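Local coordinates for Lin1840 protein (Listeria innocua serovar 6a, PDB 4ZO7) that probably hydrolyses terminal, non-reducing beta-D-glucosyl residues with release of beta-D-glucose, as a beta-glucosidase of glycosyl hydrolase family 3, at residues P85-A90 with L339-D344; V133-M138 with A187-H192. The protein carries 2 engineered substitutions. All coordinates share one frame; numbering follows the deposited sequence.

Contact 1 (P85-A90 with L339-D344); sequences PLVFMA and LGLFED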
ATOM      1  N   PRO A  85     -25.009 -21.404  32.484  1.00 13.88           N
ATOM      2  CA  PRO A  85     -25.275 -21.891  31.130  1.00 14.46           C
ATOM      3  C   PRO A  85     -24.297 -21.418  30.062  1.00 14.58           C
ATOM      4  O   PRO A  85     -23.617 -20.462  30.246  1.00 15.06           O
ATOM      5  CB  PRO A  85     -26.666 -21.324  30.813  1.00 15.87           C
ATOM      6  CG  PRO A  85     -27.151 -20.638  32.025  1.00 16.98           C
ATOM      7  CD  PRO A  85     -25.942 -20.321  32.840  1.00 17.37           C
ATOM      8  N   LEU A  86     -24.248 -22.132  28.944  1.00 16.83           N
ATOM      9  CA  LEU A  86     -23.405 -21.811  27.820  1.00 15.52           C
ATOM     10  C   LEU A  86     -24.005 -20.605  27.105  1.00 14.04           C
ATOM     11  O   LEU A  86     -25.233 -20.460  26.996  1.00 12.14           O
ATOM     12  CB  LEU A  86     -23.303 -23.004  26.846  1.00 17.12           C
ATOM     13  CG  LEU A  86     -22.377 -24.106  27.395  1.00 19.37           C
ATOM     14  CD1 LEU A  86     -22.728 -25.441  26.807  1.00 20.70           C
ATOM     15  CD2 LEU A  86     -20.915 -23.798  27.161  1.00 17.54           C
ATOM     16  N   VAL A  87     -23.115 -19.753  26.611  1.00 12.38           N
ATOM     17  CA  VAL A  87     -23.534 -18.753  25.613  1.00 12.23           C
ATOM     18  C   VAL A  87     -23.142 -19.236  24.197  1.00 11.27           C
ATOM     19  O   VAL A  87     -22.008 -19.723  23.970  1.00 13.13           O
ATOM     20  CB  VAL A  87     -22.988 -17.350  25.927  1.00 12.90           C
ATOM     21  CG1 VAL A  87     -21.467 -17.335  26.047  1.00 12.19           C
ATOM     22  CG2 VAL A  87     -23.509 -16.364  24.909  1.00 13.07           C
ATOM     23  N   PHE A  88     -24.109 -19.136  23.293  1.00  9.29           N
ATOM     24  CA  PHE A  88     -24.057 -19.590  21.928  1.00 10.34           C
ATOM     25  C   PHE A  88     -23.862 -18.428  20.929  1.00 10.84           C
ATOM     26  O   PHE A  88     -24.679 -17.525  20.822  1.00  8.66           O
ATOM     27  CB  PHE A  88     -25.340 -20.331  21.601  1.00  9.85           C
ATOM     28  CG  PHE A  88     -25.404 -21.721  22.186  1.00 10.49           C
ATOM     29  CD1 PHE A  88     -25.761 -21.920  23.505  1.00 10.05           C
ATOM     30  CD2 PHE A  88     -25.113 -22.813  21.412  1.00 12.21           C
ATOM     31  CE1 PHE A  88     -25.827 -23.205  24.060  1.00 11.39           C
ATOM     32  CE2 PHE A  88     -25.113 -24.095  21.959  1.00 12.39           C
ATOM     33  CZ  PHE A  88     -25.489 -24.296  23.286  1.00 13.28           C
ATOM     34  N   MET A  89     -22.801 -18.521  20.146  1.00 12.43           N
ATOM     35  CA  MET A  89     -22.399 -17.441  19.221  1.00 11.39           C
ATOM     36  C   MET A  89     -22.323 -17.962  17.781  1.00 11.31           C
ATOM     37  O   MET A  89     -22.048 -19.145  17.545  1.00 10.71           O
ATOM     38  CB  MET A  89     -21.054 -16.882  19.662  1.00 11.03           C
ATOM     39  CG  MET A  89     -21.072 -16.434  21.131  1.00 10.48           C
ATOM     40  SD  MET A  89     -19.733 -15.266  21.334  1.00 11.60           S
ATOM     41  CE  MET A  89     -19.656 -15.393  23.105  1.00 13.14           C
ATOM     42  N   ALA A  90     -22.630 -17.096  16.826  1.00 10.78           N
ATOM     43  CA  ALA A  90     -22.649 -17.539  15.409  1.00 10.72           C
ATOM     44  C   ALA A  90     -22.389 -16.396  14.441  1.00 11.93           C
ATOM     45  O   ALA A  90     -22.525 -15.205  14.763  1.00 11.97           O
ATOM     46  CB  ALA A  90     -23.982 -18.161  15.084  1.00 10.70           C
ATOM     47  N   LEU A 339     -28.288 -11.577  28.722  1.00 13.48           N
ATOM     48  CA  LEU A 339     -29.145 -12.315  27.755  1.00 14.02           C
ATOM     49  C   LEU A 339     -30.288 -13.071  28.466  1.00 15.83           C
ATOM     50  O   LEU A 339     -31.094 -13.726  27.801  1.00 13.13           O
ATOM     51  CB  LEU A 339     -28.335 -13.302  26.898  1.00 14.45           C
ATOM     52  CG  LEU A 339     -27.300 -12.614  26.012  1.00 14.74           C
ATOM     53  CD1 LEU A 339     -26.159 -13.518  25.652  1.00 14.64           C
ATOM     54  CD2 LEU A 339     -28.001 -12.058  24.797  1.00 17.75           C
ATOM     55  N   GLY A 340     -30.331 -12.974  29.805  1.00 15.40           N
ATOM     56  CA  GLY A 340     -31.378 -13.601  30.612  1.00 14.17           C
ATOM     57  C   GLY A 340     -31.188 -15.089  30.838  1.00 16.91           C
ATOM     58  O   GLY A 340     -32.125 -15.766  31.246  1.00 14.86           O
ATOM     59  N   LEU A 341     -29.956 -15.580  30.618  1.00 18.88           N
ATOM     60  CA  LEU A 341     -29.659 -17.026  30.540  1.00 15.89           C
ATOM     61  C   LEU A 341     -29.742 -17.718  31.871  1.00 19.22           C
ATOM     62  O   LEU A 341     -29.969 -18.936  31.918  1.00 19.24           O
ATOM     63  CB  LEU A 341     -28.272 -17.265  29.911  1.00 14.25           C
ATOM     64  CG  LEU A 341     -28.138 -16.871  28.420  1.00 12.80           C
ATOM     65  CD1 LEU A 341     -26.742 -17.277  27.881  1.00 11.43           C
ATOM     66  CD2 LEU A 341     -29.221 -17.486  27.544  1.00 14.27           C
ATOM     67  N   PHE A 342     -29.561 -16.955  32.947  1.00 18.75           N
ATOM     68  CA  PHE A 342     -29.746 -17.487  34.333  1.00 22.31           C
ATOM     69  C   PHE A 342     -31.224 -17.680  34.748  1.00 20.65           C
ATOM     70  O   PHE A 342     -31.508 -18.492  35.635  1.00 22.76           O
ATOM     71  CB  PHE A 342     -29.043 -16.593  35.379  1.00 21.62           C
ATOM     72  CG  PHE A 342     -27.549 -16.598  35.275  1.00 18.03           C
ATOM     73  CD1 PHE A 342     -26.816 -17.721  35.625  1.00 15.43           C
ATOM     74  CD2 PHE A 342     -26.877 -15.481  34.835  1.00 17.10           C
ATOM     75  CE1 PHE A 342     -25.458 -17.734  35.532  1.00 13.52           C
ATOM     76  CE2 PHE A 342     -25.497 -15.507  34.742  1.00 19.45           C
ATOM     77  CZ  PHE A 342     -24.797 -16.631  35.085  1.00 16.94           C
ATOM     78  N   GLU A 343     -32.150 -16.935  34.147  1.00 19.83           N
ATOM     79  CA  GLU A 343     -33.607 -17.220  34.307  1.00 20.45           C
ATOM     80  C   GLU A 343     -34.075 -18.232  33.280  1.00 21.38           C
ATOM     81  O   GLU A 343     -34.825 -19.140  33.615  1.00 22.74           O
ATOM     82  CB  GLU A 343     -34.481 -15.958  34.245  1.00 19.07           C
ATOM     83  CG  GLU A 343     -34.277 -15.011  35.409  1.00 19.73           C
ATOM     84  CD  GLU A 343     -32.928 -14.276  35.329  1.00 24.02           C
ATOM     85  OE1 GLU A 343     -32.618 -13.747  34.223  1.00 21.39           O
ATOM     86  OE2 GLU A 343     -32.186 -14.237  36.349  1.00 22.59           O
ATOM     87  N   ASP A 344     -33.582 -18.089  32.049  1.00 22.10           N
ATOM     88  CA  ASP A 344     -33.917 -18.971  30.919  1.00 22.45           C
ATOM     89  C   ASP A 344     -32.707 -19.257  30.033  1.00 21.74           C
ATOM     90  O   ASP A 344     -32.409 -18.489  29.105  1.00 22.25           O
ATOM     91  CB  ASP A 344     -35.002 -18.355  30.055  1.00 21.39           C
ATOM     92  CG  ASP A 344     -35.400 -19.255  28.873  1.00 18.62           C
ATOM     93  OD1 ASP A 344     -34.991 -20.429  28.795  1.00 17.86           O
ATOM     94  OD2 ASP A 344     -36.173 -18.769  28.034  1.00 19.31           O
TER
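Leu341 turns its CG away from its own carbonyl carbon (chi1 -67°) and keeps the rest of the chain extended (chi2 -175°), which carries CD1 over the backbone of Leu86 and Val87. Val87 answers with CG2 opposite its backbone N, the branch that reaches Leu339. No hydrogen bond joins 85-90 to 339-344; apolar side chains meet one another and two backbone carbonyl oxygens.

Pro85 is gripped at two ring carbons. Its CG rests on the backbone, 3.3 Å from Leu341 O, and lies 4.1 Å from Leu341 CB. The neighbouring CD leans on the Phe342 ring, 3.8 Å from CE1 and nearly as close to CD1, with the proline and phenylalanine side chains crossing at about a right angle. Farther along, Leu341 CD1 lies 3.6 Å from Leu86 O and also touches Val87 CB. The last meeting is methyl to methyl, Val87 CG2 to Leu339 CD1 at 4.0 Å, again with the side chains crossed. Leu86 itself points away, so its carbonyl rather than its side chain meets Leu341.

Gly340, with positive phi and two bonds back into the last turn, closes helix 322-338 in a Schellman motif; in the turn that follows, Asp344 N bonds to Gly340 O at 2.9 Å. Leu339 comes just before this glycine, and Leu341 and Phe342 just after it, so all three meet the 85-87 end of the strand segment.

Lys336 of helix 322-338 touches Val87 and Leu341 and bonds through NZ to Pro85 O. Helix 66-79 packs against Leu86, while backbone bonds join strand 87-90 to strand 59-61 and to Val133 of strand 133-134. The turn after helix 322-338 thus packs on the entry to a parallel strand of the TIM-barrel-like N-terminal domain.

Contact 2 (V133-M138 with A187-H192); sequences VTFSPM and AACVKH. With GLC (alpha-D-glucopyranose), chain I.
The sugar-binding end of two neighbouring parallel strands in the TIM-barrel-like domain forms here, with Lys191 and His192 holding an alpha-D-glucopyranose. Thr134 N bonds to Ala187 O at 2.9 Å, nearly straight at 166°. Beyond it the pairing breaks: Cys189 N bonds to Ser136 O and weakly to Thr134 O, and after the cis peptide before Pro137 the register has moved by one, with Lys191 N on Pro137 O (3.0 Å). Phe135, centre of an inverse gamma turn, takes Cys189 SG at its ring edge, 4.0 Å from CD1.

Lys191 leaves its backbone with CG between N and the carbonyl carbon (chi1 76°) and then runs extended, its CG over one face of the His192 ring. NZ thus reaches Phe135 O at 2.8 Å, somewhat out of the carbonyl plane, as well as sugar O4 at 2.8 Å and O3 at 3.1 Å. A second cis peptide precedes His192, whose NE2 is hydrogen-bonded to sugar O3 at 2.7 Å, with either atom a possible donor, and gives a weak bond to O2. Asp140 holds ND1, and Asp91 also binds the sugar.

Three oxygens therefore share Lys191 NZ, one from the protein backbone (Phe135 O) and two from the sugar, and O3 is gripped by both side chains, consistent with recognition of the glucose hydroxyls.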
ATOM      1  N   VAL A 133     -25.596 -14.516  20.160  1.00 12.25           N
ATOM      2  CA  VAL A 133     -24.631 -13.507  19.714  1.00 11.12           C
ATOM      3  C   VAL A 133     -24.336 -13.749  18.258  1.00 10.89           C
ATOM      4  O   VAL A 133     -24.173 -14.915  17.828  1.00 12.38           O
ATOM      5  CB  VAL A 133     -23.249 -13.619  20.418  1.00 11.54           C
ATOM      6  CG1 VAL A 133     -22.315 -12.491  19.971  1.00 11.98           C
ATOM      7  CG2 VAL A 133     -23.393 -13.607  21.919  1.00 11.59           C
ATOM      8  N   THR A 134     -24.274 -12.672  17.489  1.00 10.46           N
ATOM      9  CA  THR A 134     -23.762 -12.736  16.120  1.00 10.21           C
ATOM     10  C   THR A 134     -22.465 -11.985  15.927  1.00 10.98           C
ATOM     11  O   THR A 134     -22.289 -10.908  16.505  1.00  9.94           O
ATOM     12  CB  THR A 134     -24.737 -12.186  15.092  1.00 10.14           C
ATOM     13  OG1 THR A 134     -24.124 -12.315  13.818  1.00 12.20           O
ATOM     14  CG2 THR A 134     -25.088 -10.727  15.349  1.00  9.56           C
ATOM     15  N   PHE A 135     -21.583 -12.514  15.065  1.00 11.94           N
ATOM     16  CA  PHE A 135     -20.293 -11.893  14.859  1.00 11.68           C
ATOM     17  C   PHE A 135     -20.456 -10.880  13.737  1.00 11.38           C
ATOM     18  O   PHE A 135     -19.915 -11.039  12.632  1.00 11.85           O
ATOM     19  CB  PHE A 135     -19.178 -12.920  14.566  1.00 11.53           C
ATOM     20  CG  PHE A 135     -18.914 -13.920  15.680  1.00  9.28           C
ATOM     21  CD1 PHE A 135     -18.628 -13.502  16.976  1.00 10.06           C
ATOM     22  CD2 PHE A 135     -18.969 -15.242  15.422  1.00  9.42           C
ATOM     23  CE1 PHE A 135     -18.370 -14.432  17.989  1.00  9.52           C
ATOM     24  CE2 PHE A 135     -18.666 -16.183  16.380  1.00 10.06           C
ATOM     25  CZ  PHE A 135     -18.360 -15.766  17.700  1.00  9.50           C
ATOM     26  N   SER A 136     -21.213  -9.844  14.042  1.00  9.66           N
ATOM     27  CA  SER A 136     -21.516  -8.738  13.112  1.00 10.62           C
ATOM     28  C   SER A 136     -21.926  -7.494  13.937  1.00 12.02           C
ATOM     29  O   SER A 136     -22.446  -7.643  15.034  1.00 12.44           O
ATOM     30  CB  SER A 136     -22.662  -9.186  12.196  1.00 10.05           C
ATOM     31  OG  SER A 136     -23.179  -8.188  11.313  1.00  9.28           O
ATOM     32  N   PRO A 137     -21.692  -6.254  13.430  1.00 12.01           N
ATOM     33  CA  PRO A 137     -21.150  -5.888  12.146  1.00 11.53           C
ATOM     34  C   PRO A 137     -19.613  -5.992  12.002  1.00 11.61           C
ATOM     35  O   PRO A 137     -18.841  -5.885  12.969  1.00  7.65           O
ATOM     36  CB  PRO A 137     -21.566  -4.423  12.010  1.00 11.88           C
ATOM     37  CG  PRO A 137     -21.467  -3.915  13.396  1.00 12.58           C
ATOM     38  CD  PRO A 137     -21.860  -5.072  14.286  1.00 12.53           C
ATOM     39  N   MET A 138     -19.206  -6.185  10.752  1.00 11.89           N
ATOM     40  CA  MET A 138     -17.823  -6.066  10.355  1.00 11.25           C
ATOM     41  C   MET A 138     -17.588  -4.627   9.950  1.00 11.19           C
ATOM     42  O   MET A 138     -18.210  -4.127   8.986  1.00  9.77           O
ATOM     43  CB  MET A 138     -17.550  -6.990   9.197  1.00 11.62           C
ATOM     44  CG  MET A 138     -16.070  -7.063   8.825  1.00 12.95           C
ATOM     45  SD  MET A 138     -15.575  -5.886   7.544  1.00 11.55           S
ATOM     46  CE  MET A 138     -14.163  -6.803   6.896  1.00 12.99           C
ATOM     47  N   ALA A 187     -27.322 -10.383  20.845  1.00 11.92           N
ATOM     48  CA  ALA A 187     -26.170  -9.488  21.013  1.00 10.66           C
ATOM     49  C   ALA A 187     -25.354  -9.370  19.708  1.00 11.54           C
ATOM     50  O   ALA A 187     -25.228 -10.342  18.952  1.00 10.31           O
ATOM     51  CB  ALA A 187     -25.333  -9.955  22.187  1.00 10.29           C
ATOM     52  N   ALA A 188     -24.821  -8.173  19.439  1.00 12.19           N
ATOM     53  CA  ALA A 188     -23.867  -7.956  18.360  1.00 11.47           C
ATOM     54  C   ALA A 188     -22.475  -7.924  18.909  1.00 12.70           C
ATOM     55  O   ALA A 188     -22.247  -7.479  20.086  1.00 13.07           O
ATOM     56  CB  ALA A 188     -24.126  -6.631  17.649  1.00 12.98           C
ATOM     57  N   CYS A 189     -21.548  -8.343  18.050  1.00 11.48           N
ATOM     58  CA  CYS A 189     -20.136  -8.375  18.297  1.00 10.98           C
ATOM     59  C   CYS A 189     -19.475  -7.644  17.152  1.00 11.54           C
ATOM     60  O   CYS A 189     -19.393  -8.178  16.027  1.00  8.96           O
ATOM     61  CB  CYS A 189     -19.591  -9.796  18.310  1.00 12.04           C
ATOM     62  SG  CYS A 189     -17.783  -9.929  18.588  1.00 12.61           S
ATOM     63  N   VAL A 190     -19.010  -6.431  17.434  1.00 10.23           N
ATOM     64  CA  VAL A 190     -18.164  -5.629  16.473  1.00 10.13           C
ATOM     65  C   VAL A 190     -16.876  -6.386  16.114  1.00  9.32           C
ATOM     66  O   VAL A 190     -16.212  -6.958  16.969  1.00  9.81           O
ATOM     67  CB  VAL A 190     -17.856  -4.206  17.072  1.00 10.39           C
ATOM     68  CG1 VAL A 190     -16.856  -3.372  16.255  1.00 10.41           C
ATOM     69  CG2 VAL A 190     -19.114  -3.396  17.177  1.00 10.80           C
ATOM     70  N   LYS A 191     -16.539  -6.441  14.839  1.00 10.38           N
ATOM     71  CA  LYS A 191     -15.271  -7.027  14.446  1.00  9.53           C
ATOM     72  C   LYS A 191     -14.660  -6.206  13.269  1.00  8.26           C
ATOM     73  O   LYS A 191     -15.360  -5.407  12.666  1.00  8.65           O
ATOM     74  CB  LYS A 191     -15.448  -8.531  14.166  1.00  9.49           C
ATOM     75  CG  LYS A 191     -16.116  -8.865  12.858  1.00  8.71           C
ATOM     76  CD  LYS A 191     -16.718 -10.284  12.817  1.00  8.51           C
ATOM     77  CE  LYS A 191     -17.077 -10.698  11.396  1.00  8.42           C
ATOM     78  NZ  LYS A 191     -17.684 -12.051  11.327  1.00  8.94           N
ATOM     79  N   HIS A 192     -13.359  -6.301  12.983  1.00  8.19           N
ATOM     80  CA  HIS A 192     -12.297  -6.941  13.760  1.00  8.00           C
ATOM     81  C   HIS A 192     -11.353  -5.838  14.271  1.00  8.99           C
ATOM     82  O   HIS A 192     -10.795  -5.068  13.461  1.00  9.15           O
ATOM     83  CB  HIS A 192     -11.462  -7.881  12.854  1.00  7.64           C
ATOM     84  CG  HIS A 192     -12.257  -8.868  12.053  1.00  7.43           C
ATOM     85  ND1 HIS A 192     -12.891  -8.533  10.875  1.00  8.53           N
ATOM     86  CD2 HIS A 192     -12.546 -10.179  12.263  1.00  7.87           C
ATOM     87  CE1 HIS A 192     -13.479  -9.599  10.372  1.00  8.30           C
ATOM     88  NE2 HIS A 192     -13.283 -10.606  11.200  1.00  7.84           N
TER
HETATM   89  C1  GLC I 806     -12.700 -15.728  12.468  1.00 36.73           C
HETATM   90  C2  GLC I 806     -13.060 -14.583  11.481  1.00 31.12           C
HETATM   91  C3  GLC I 806     -14.331 -13.854  11.923  1.00 27.90           C
HETATM   92  C4  GLC I 806     -15.456 -14.819  12.283  1.00 23.14           C
HETATM   93  C5  GLC I 806     -14.950 -15.843  13.276  1.00 25.32           C
HETATM   94  C6  GLC I 806     -16.045 -16.850  13.660  1.00 23.65           C
HETATM   95  O1  GLC I 806     -12.193 -15.298  13.730  1.00 48.71           O
HETATM   96  O2  GLC I 806     -12.076 -13.582  11.375  1.00 30.72           O
HETATM   97  O3  GLC I 806     -14.749 -12.909  10.964  1.00 23.87           O
HETATM   98  O4  GLC I 806     -16.472 -14.075  12.867  1.00 16.79           O
HETATM   99  O5  GLC I 806     -13.841 -16.543  12.720  1.00 34.12           O
HETATM  100  O6  GLC I 806     -16.353 -17.607  12.537  1.00 20.66           O

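Overall arrangement
After strands 23-25 and 59-61 the chain enters 85-90, with strand 87-90, and then 133-138 on the next strand. The stretch from there to 187-192, including helix 158-173, is closed by contact 2, which joins adjacent parallel strands. Only after strands 233-236, 267-268 and 301-302 and helix 322-338 does 339-344 come back to 85-90, so contact 1 closes a far longer loop that encloses contact 2 without crossing it. Their centres lie about 16 Å apart. Strands 87-90 and 133-134 link them side by side: Ala90 N probably bonds to Val133 O at 2.9 Å, and Met89 packs on Phe135.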